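Local coordinates for 28 kDa product (Pseudomonas syringae pv. phaseolicola, PDB 1UKF), which acts as an autocleaving, papain-like cysteine protease of the C58 family, a secreted avirulence protein that probably impairs defence in plants lacking the matching resistance genes, at residues T23-M28 with L150-S155; D60-A65 with A72-A77. One frame throughout, in Å; residues are numbered along the deposited sequence.

Interaction 1: residues T23-M28 with L150-S155; sequences TEWLVM and LGEFQS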
ATOM      1  N   THR A  23       1.664  -6.683  -1.444  1.00  9.13           N
ATOM      2  CA  THR A  23       2.937  -7.124  -1.995  1.00 10.18           C
ATOM      3  C   THR A  23       2.701  -7.981  -3.240  1.00  9.16           C
ATOM      4  O   THR A  23       3.440  -7.866  -4.220  1.00  9.88           O
ATOM      5  CB  THR A  23       3.760  -7.898  -0.948  1.00  9.59           C
ATOM      6  OG1 THR A  23       3.998  -7.045   0.181  1.00  9.91           O
ATOM      7  CG2 THR A  23       5.107  -8.317  -1.524  1.00 10.24           C
ATOM      8  N   GLU A  24       1.668  -8.822  -3.219  1.00  9.41           N
ATOM      9  CA  GLU A  24       1.353  -9.645  -4.387  1.00 10.30           C
ATOM     10  C   GLU A  24       0.999  -8.709  -5.547  1.00 11.21           C
ATOM     11  O   GLU A  24       1.405  -8.939  -6.685  1.00 11.78           O
ATOM     12  CB  GLU A  24       0.184 -10.591  -4.073  1.00 10.70           C
ATOM     13  CG  GLU A  24      -0.356 -11.402  -5.260  1.00 12.30           C
ATOM     14  CD  GLU A  24       0.628 -12.419  -5.818  1.00 12.22           C
ATOM     15  OE1 GLU A  24       1.686 -12.662  -5.199  1.00 13.48           O
ATOM     16  OE2 GLU A  24       0.329 -12.993  -6.888  1.00 15.14           O
ATOM     17  N   TRP A  25       0.258  -7.642  -5.259  1.00 10.17           N
ATOM     18  CA  TRP A  25      -0.101  -6.689  -6.306  1.00 10.21           C
ATOM     19  C   TRP A  25       1.171  -6.056  -6.872  1.00 10.46           C
ATOM     20  O   TRP A  25       1.297  -5.887  -8.083  1.00 12.12           O
ATOM     21  CB  TRP A  25      -1.018  -5.591  -5.755  1.00 10.21           C
ATOM     22  CG  TRP A  25      -1.432  -4.589  -6.799  1.00  9.05           C
ATOM     23  CD1 TRP A  25      -2.482  -4.691  -7.670  1.00  8.86           C
ATOM     24  CD2 TRP A  25      -0.788  -3.345  -7.093  1.00  8.65           C
ATOM     25  NE1 TRP A  25      -2.531  -3.586  -8.485  1.00  9.47           N
ATOM     26  CE2 TRP A  25      -1.503  -2.742  -8.154  1.00  9.54           C
ATOM     27  CE3 TRP A  25       0.325  -2.678  -6.564  1.00  9.63           C
ATOM     28  CZ2 TRP A  25      -1.143  -1.502  -8.692  1.00 10.47           C
ATOM     29  CZ3 TRP A  25       0.684  -1.447  -7.098  1.00  9.76           C
ATOM     30  CH2 TRP A  25      -0.049  -0.871  -8.150  1.00  9.40           C
ATOM     31  N   LEU A  26       2.117  -5.703  -6.002  1.00 10.83           N
ATOM     32  CA  LEU A  26       3.363  -5.101  -6.463  1.00 12.16           C
ATOM     33  C   LEU A  26       4.091  -6.028  -7.427  1.00 12.41           C
ATOM     34  O   LEU A  26       4.622  -5.580  -8.445  1.00 15.25           O
ATOM     35  CB  LEU A  26       4.282  -4.775  -5.280  1.00 12.21           C
ATOM     36  CG  LEU A  26       3.969  -3.503  -4.485  1.00 12.35           C
ATOM     37  CD1 LEU A  26       4.888  -3.407  -3.273  1.00 13.19           C
ATOM     38  CD2 LEU A  26       4.147  -2.282  -5.381  1.00 13.08           C
ATOM     39  N   VAL A  27       4.106  -7.320  -7.110  1.00 12.49           N
ATOM     40  CA  VAL A  27       4.777  -8.298  -7.956  1.00 14.68           C
ATOM     41  C   VAL A  27       4.184  -8.365  -9.359  1.00 14.90           C
ATOM     42  O   VAL A  27       4.920  -8.456 -10.340  1.00 16.26           O
ATOM     43  CB  VAL A  27       4.737  -9.705  -7.320  1.00 13.38           C
ATOM     44  CG1 VAL A  27       5.284 -10.744  -8.299  1.00 16.17           C
ATOM     45  CG2 VAL A  27       5.558  -9.712  -6.038  1.00 15.62           C
ATOM     46  N   MET A  28       2.860  -8.309  -9.470  1.00 14.13           N
ATOM     47  CA  MET A  28       2.248  -8.378 -10.792  1.00 17.07           C
ATOM     48  C   MET A  28       1.455  -7.137 -11.196  1.00 14.88           C
ATOM     49  O   MET A  28       0.489  -7.222 -11.953  1.00 15.37           O
ATOM     50  CB  MET A  28       1.378  -9.638 -10.903  1.00 21.04           C
ATOM     51  CG  MET A  28       0.609 -10.016  -9.645  1.00 22.06           C
ATOM     52  SD  MET A  28      -0.643  -8.818  -9.175  1.00 26.54           S
ATOM     53  CE  MET A  28      -1.923  -9.192 -10.377  1.00 24.81           C
ATOM     54  N   LEU A 150     -10.382  -1.438  -1.181  1.00  9.30           N
ATOM     55  CA  LEU A 150     -11.126  -0.753  -2.234  1.00  9.58           C
ATOM     56  C   LEU A 150     -10.911  -1.180  -3.677  1.00  9.81           C
ATOM     57  O   LEU A 150     -11.857  -1.189  -4.469  1.00 11.46           O
ATOM     58  CB  LEU A 150     -10.847   0.748  -2.126  1.00 10.63           C
ATOM     59  CG  LEU A 150     -11.167   1.383  -0.768  1.00 11.67           C
ATOM     60  CD1 LEU A 150     -10.500   2.742  -0.662  1.00 12.24           C
ATOM     61  CD2 LEU A 150     -12.676   1.498  -0.600  1.00 15.37           C
ATOM     62  N   GLY A 151      -9.675  -1.508  -4.031  1.00  9.00           N
ATOM     63  CA  GLY A 151      -9.385  -1.901  -5.398  1.00  9.15           C
ATOM     64  C   GLY A 151      -8.235  -1.086  -5.955  1.00  8.20           C
ATOM     65  O   GLY A 151      -7.413  -0.561  -5.194  1.00  8.72           O
ATOM     66  N   GLU A 152      -8.175  -0.970  -7.279  1.00  9.25           N
ATOM     67  CA  GLU A 152      -7.100  -0.229  -7.921  1.00  9.71           C
ATOM     68  C   GLU A 152      -7.552   1.125  -8.447  1.00  9.14           C
ATOM     69  O   GLU A 152      -8.657   1.271  -8.984  1.00 10.00           O
ATOM     70  CB  GLU A 152      -6.490  -1.049  -9.067  1.00  9.59           C
ATOM     71  CG  GLU A 152      -5.192  -0.440  -9.613  1.00 10.66           C
ATOM     72  CD  GLU A 152      -4.500  -1.302 -10.657  1.00 10.52           C
ATOM     73  OE1 GLU A 152      -4.391  -2.530 -10.450  1.00  9.51           O
ATOM     74  OE2 GLU A 152      -4.047  -0.738 -11.678  1.00 13.53           O
ATOM     75  N   PHE A 153      -6.679   2.111  -8.275  1.00  9.25           N
ATOM     76  CA  PHE A 153      -6.918   3.477  -8.719  1.00  9.98           C
ATOM     77  C   PHE A 153      -5.746   3.888  -9.591  1.00  9.76           C
ATOM     78  O   PHE A 153      -4.642   3.354  -9.458  1.00 10.50           O
ATOM     79  CB  PHE A 153      -7.010   4.427  -7.522  1.00 10.33           C
ATOM     80  CG  PHE A 153      -8.083   4.064  -6.539  1.00  8.68           C
ATOM     81  CD1 PHE A 153      -7.872   3.066  -5.591  1.00  9.75           C
ATOM     82  CD2 PHE A 153      -9.318   4.697  -6.584  1.00 10.27           C
ATOM     83  CE1 PHE A 153      -8.881   2.702  -4.701  1.00 11.49           C
ATOM     84  CE2 PHE A 153     -10.334   4.344  -5.702  1.00 10.94           C
ATOM     85  CZ  PHE A 153     -10.115   3.342  -4.757  1.00 11.08           C
ATOM     86  N   GLN A 154      -5.986   4.839 -10.483  1.00 10.37           N
ATOM     87  CA  GLN A 154      -4.939   5.327 -11.363  1.00 11.24           C
ATOM     88  C   GLN A 154      -5.106   6.811 -11.617  1.00 11.77           C
ATOM     89  O   GLN A 154      -6.226   7.331 -11.643  1.00 12.12           O
ATOM     90  CB  GLN A 154      -4.958   4.571 -12.694  1.00 12.09           C
ATOM     91  CG  GLN A 154      -4.384   3.163 -12.608  1.00 13.98           C
ATOM     92  CD  GLN A 154      -4.427   2.436 -13.936  1.00 15.06           C
ATOM     93  OE1 GLN A 154      -4.407   3.063 -14.997  1.00 16.92           O
ATOM     94  NE2 GLN A 154      -4.464   1.106 -13.887  1.00 15.86           N
ATOM     95  N   SER A 155      -3.979   7.490 -11.789  1.00 11.62           N
ATOM     96  CA  SER A 155      -3.971   8.919 -12.061  1.00 11.70           C
ATOM     97  C   SER A 155      -2.678   9.247 -12.778  1.00 11.88           C
ATOM     98  O   SER A 155      -1.782   8.414 -12.882  1.00 11.25           O
ATOM     99  CB  SER A 155      -4.016   9.723 -10.757  1.00 11.19           C
ATOM    100  OG  SER A 155      -2.768   9.683 -10.076  1.00 12.15           O
TER
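The indole of W25 turns its N-H edge to the carboxylate of E152, while F146 stacks on the ring and K144 touches it from the neighbouring strand 142-147. NE1 of W25 donates to OE1 of E152 at 2.9 Å with an N-H...O angle of 162°. The two planes stand 82° apart, and an acceptor lying almost exactly in the plane of the ring is nevertheless met from above the plane of the carboxylate. W25 sets CG anti to the backbone N, chi1 -179°, and E152 does likewise, which sends the indole out from helix 18-27 and the extended glutamate out from strand 151-156. Together they bridge backbones 9.7 Å apart between the CA atoms of W25 and E152. The other oxygen, OE2 of E152, accepts from NE2 of Q154 on its anti side at 2.9 Å and forms a salt bridge with R37 of helix 34-41. A buried carboxylate held through both oxygens by an indole, an amide and a guanidinium probably stays ionised, and its grip ties the helix that begins with the catalytic C18 to the strand that follows the catalytic D147.

Interaction 2: residues D60-A65 with A72-A77; sequences DALRAA and APFFTA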
ATOM      1  N   ASP A  60       5.073 -13.741  10.329  1.00  9.38           N
ATOM      2  CA  ASP A  60       6.202 -14.468  10.907  1.00 10.30           C
ATOM      3  C   ASP A  60       7.289 -13.485  11.318  1.00 10.50           C
ATOM      4  O   ASP A  60       7.853 -13.588  12.407  1.00 10.39           O
ATOM      5  CB  ASP A  60       6.788 -15.466   9.901  1.00 11.75           C
ATOM      6  CG  ASP A  60       5.868 -16.640   9.625  1.00 12.60           C
ATOM      7  OD1 ASP A  60       4.871 -16.812  10.357  1.00 14.32           O
ATOM      8  OD2 ASP A  60       6.156 -17.399   8.676  1.00 14.96           O
ATOM      9  N   ALA A  61       7.582 -12.532  10.440  1.00  9.66           N
ATOM     10  CA  ALA A  61       8.609 -11.537  10.728  1.00  9.79           C
ATOM     11  C   ALA A  61       8.185 -10.620  11.871  1.00  9.95           C
ATOM     12  O   ALA A  61       9.010 -10.229  12.698  1.00 11.66           O
ATOM     13  CB  ALA A  61       8.912 -10.715   9.484  1.00 11.21           C
ATOM     14  N   LEU A  62       6.901 -10.281  11.926  1.00  9.90           N
ATOM     15  CA  LEU A  62       6.407  -9.416  12.991  1.00  9.80           C
ATOM     16  C   LEU A  62       6.493 -10.132  14.335  1.00 10.57           C
ATOM     17  O   LEU A  62       6.954  -9.554  15.320  1.00 10.53           O
ATOM     18  CB  LEU A  62       4.959  -8.993  12.721  1.00 10.35           C
ATOM     19  CG  LEU A  62       4.326  -8.092  13.790  1.00 11.78           C
ATOM     20  CD1 LEU A  62       5.161  -6.833  13.978  1.00 13.16           C
ATOM     21  CD2 LEU A  62       2.908  -7.734  13.378  1.00 12.81           C
ATOM     22  N   ARG A  63       6.056 -11.388  14.374  1.00  9.75           N
ATOM     23  CA  ARG A  63       6.092 -12.160  15.614  1.00  9.86           C
ATOM     24  C   ARG A  63       7.522 -12.265  16.139  1.00  9.93           C
ATOM     25  O   ARG A  63       7.760 -12.117  17.336  1.00 10.54           O
ATOM     26  CB  ARG A  63       5.509 -13.550  15.387  1.00 11.65           C
ATOM     27  N   ALA A  64       8.473 -12.520  15.245  1.00 10.23           N
ATOM     28  CA  ALA A  64       9.873 -12.625  15.649  1.00 11.25           C
ATOM     29  C   ALA A  64      10.392 -11.278  16.157  1.00 12.75           C
ATOM     30  O   ALA A  64      11.086 -11.211  17.173  1.00 13.35           O
ATOM     31  CB  ALA A  64      10.724 -13.107  14.474  1.00 13.02           C
ATOM     32  N   ALA A  65      10.047 -10.204  15.453  1.00 11.56           N
ATOM     33  CA  ALA A  65      10.484  -8.863  15.834  1.00 12.71           C
ATOM     34  C   ALA A  65       9.958  -8.479  17.212  1.00 13.47           C
ATOM     35  O   ALA A  65      10.685  -7.902  18.022  1.00 15.01           O
ATOM     36  CB  ALA A  65      10.020  -7.850  14.796  1.00 12.86           C
ATOM     37  N   ALA A  72      11.798  -1.318  15.923  1.00 19.57           N
ATOM     38  CA  ALA A  72      10.833  -0.994  14.880  1.00 17.15           C
ATOM     39  C   ALA A  72      10.296  -2.287  14.267  1.00 16.09           C
ATOM     40  O   ALA A  72      10.581  -2.603  13.112  1.00 15.45           O
ATOM     41  CB  ALA A  72      11.494  -0.135  13.804  1.00 18.23           C
ATOM     42  N   PRO A  73       9.484  -3.038  15.029  1.00 14.52           N
ATOM     43  CA  PRO A  73       8.912  -4.305  14.563  1.00 12.60           C
ATOM     44  C   PRO A  73       8.092  -4.274  13.281  1.00 11.73           C
ATOM     45  O   PRO A  73       8.177  -5.199  12.476  1.00 10.92           O
ATOM     46  CB  PRO A  73       8.100  -4.786  15.765  1.00 13.53           C
ATOM     47  CG  PRO A  73       7.707  -3.511  16.450  1.00 13.02           C
ATOM     48  CD  PRO A  73       8.982  -2.705  16.376  1.00 14.64           C
ATOM     49  N   PHE A  74       7.296  -3.229  13.089  1.00 11.93           N
ATOM     50  CA  PHE A  74       6.479  -3.130  11.888  1.00 11.08           C
ATOM     51  C   PHE A  74       7.321  -2.800  10.661  1.00 12.03           C
ATOM     52  O   PHE A  74       7.035  -3.279   9.568  1.00 12.40           O
ATOM     53  CB  PHE A  74       5.351  -2.116  12.091  1.00 11.28           C
ATOM     54  CG  PHE A  74       4.405  -2.495  13.197  1.00 12.05           C
ATOM     55  CD1 PHE A  74       4.542  -1.952  14.470  1.00 15.30           C
ATOM     56  CD2 PHE A  74       3.414  -3.446  12.982  1.00 12.06           C
ATOM     57  CE1 PHE A  74       3.710  -2.348  15.511  1.00 15.78           C
ATOM     58  CE2 PHE A  74       2.575  -3.851  14.019  1.00 13.28           C
ATOM     59  CZ  PHE A  74       2.725  -3.301  15.286  1.00 13.49           C
ATOM     60  N   PHE A  75       8.364  -1.992  10.839  1.00 11.06           N
ATOM     61  CA  PHE A  75       9.250  -1.675   9.726  1.00 11.82           C
ATOM     62  C   PHE A  75       9.961  -2.967   9.342  1.00 12.20           C
ATOM     63  O   PHE A  75      10.173  -3.247   8.168  1.00 12.13           O
ATOM     64  CB  PHE A  75      10.294  -0.624  10.125  1.00 12.98           C
ATOM     65  CG  PHE A  75       9.783   0.793  10.098  1.00 13.75           C
ATOM     66  CD1 PHE A  75      10.670   1.857  10.229  1.00 16.74           C
ATOM     67  CD2 PHE A  75       8.424   1.069   9.952  1.00 13.55           C
ATOM     68  CE1 PHE A  75      10.216   3.172  10.215  1.00 16.83           C
ATOM     69  CE2 PHE A  75       7.960   2.385   9.938  1.00 14.15           C
ATOM     70  CZ  PHE A  75       8.860   3.436  10.069  1.00 16.52           C
ATOM     71  N   THR A  76      10.327  -3.757  10.346  1.00 11.92           N
ATOM     72  CA  THR A  76      11.012  -5.019  10.109  1.00 12.32           C
ATOM     73  C   THR A  76      10.113  -6.001   9.359  1.00 11.59           C
ATOM     74  O   THR A  76      10.548  -6.645   8.404  1.00 12.22           O
ATOM     75  CB  THR A  76      11.466  -5.642  11.445  1.00 12.53           C
ATOM     76  OG1 THR A  76      12.438  -4.784  12.056  1.00 15.25           O
ATOM     77  CG2 THR A  76      12.075  -7.021  11.222  1.00 14.57           C
ATOM     78  N   ALA A  77       8.857  -6.104   9.784  1.00 10.44           N
ATOM     79  CA  ALA A  77       7.904  -7.009   9.149  1.00 10.23           C
ATOM     80  C   ALA A  77       7.609  -6.604   7.703  1.00  9.33           C
ATOM     81  O   ALA A  77       7.574  -7.452   6.811  1.00  9.90           O
ATOM     82  CB  ALA A  77       6.612  -7.053   9.960  1.00 11.34           C
TER
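L62 lays its CD1 methyl over one face of the F74 ring, 4.3 Å from the ring centroid and 26° off the normal, a CH-pi contact. CD1 covers the face, while the second methyl, CD2 of L62, leans toward the rim, 3.9 Å from CE2 of F74. The first torsion of F74 explains how this residue takes part at all: its CB points away from helix 46-67, but a chi1 of -62°, with CG anti to the carbonyl carbon, swings the ring back until a face meets CD1 of L62. That methyl also packs against CB of P73, and lower on the same side chain CB of L62 meets CB of A77 at 3.8 Å.

Small residues line the rest of the interface. CB of A65 sits 3.7 Å from both CA and CB of P73, the first residue of helix 73-84, and CB of A61 reaches CA of A77 at 3.9 Å. The small side chains of A61, A65 and A77 are consistent with the 8.2 Å approach of the segment axes. T76 adds its CG2 methyl near A65, and its hydroxyl hydrogen-bonds with D70, in the loop between the helices. Y58, further back along helix 46-67, touches both F74 and A77 and continues the apolar seam.

The segment axes lie at 147°, roughly antiparallel, and only a short loop separates their helices: this is a helical hairpin, lying in the helical part of a papain-like fold, with the F74 side chain about 10 Å from that of the catalytic C18.

In the fold
The deeper of the two contacts is here the polar one. Interaction 1 is a buried contact about 8 Å from the centre of the chain and joins helix to sheet across 121 intervening residues; a single polar bond carries it, within a charged network. Interaction 2, about 17 Å from the centre, is partly exposed, joins two helices adjacent in sequence, and relies on apolar packing over a larger surface. They share no helix or strand. The centres of interactions 1 and 2 are about 23 Å apart, on opposite sides of the chain's centre. R54, which forms a salt bridge with E24 of segment 23-28, belongs to helix 46-67, the helix that also supplies residues 60-65 to interaction 2.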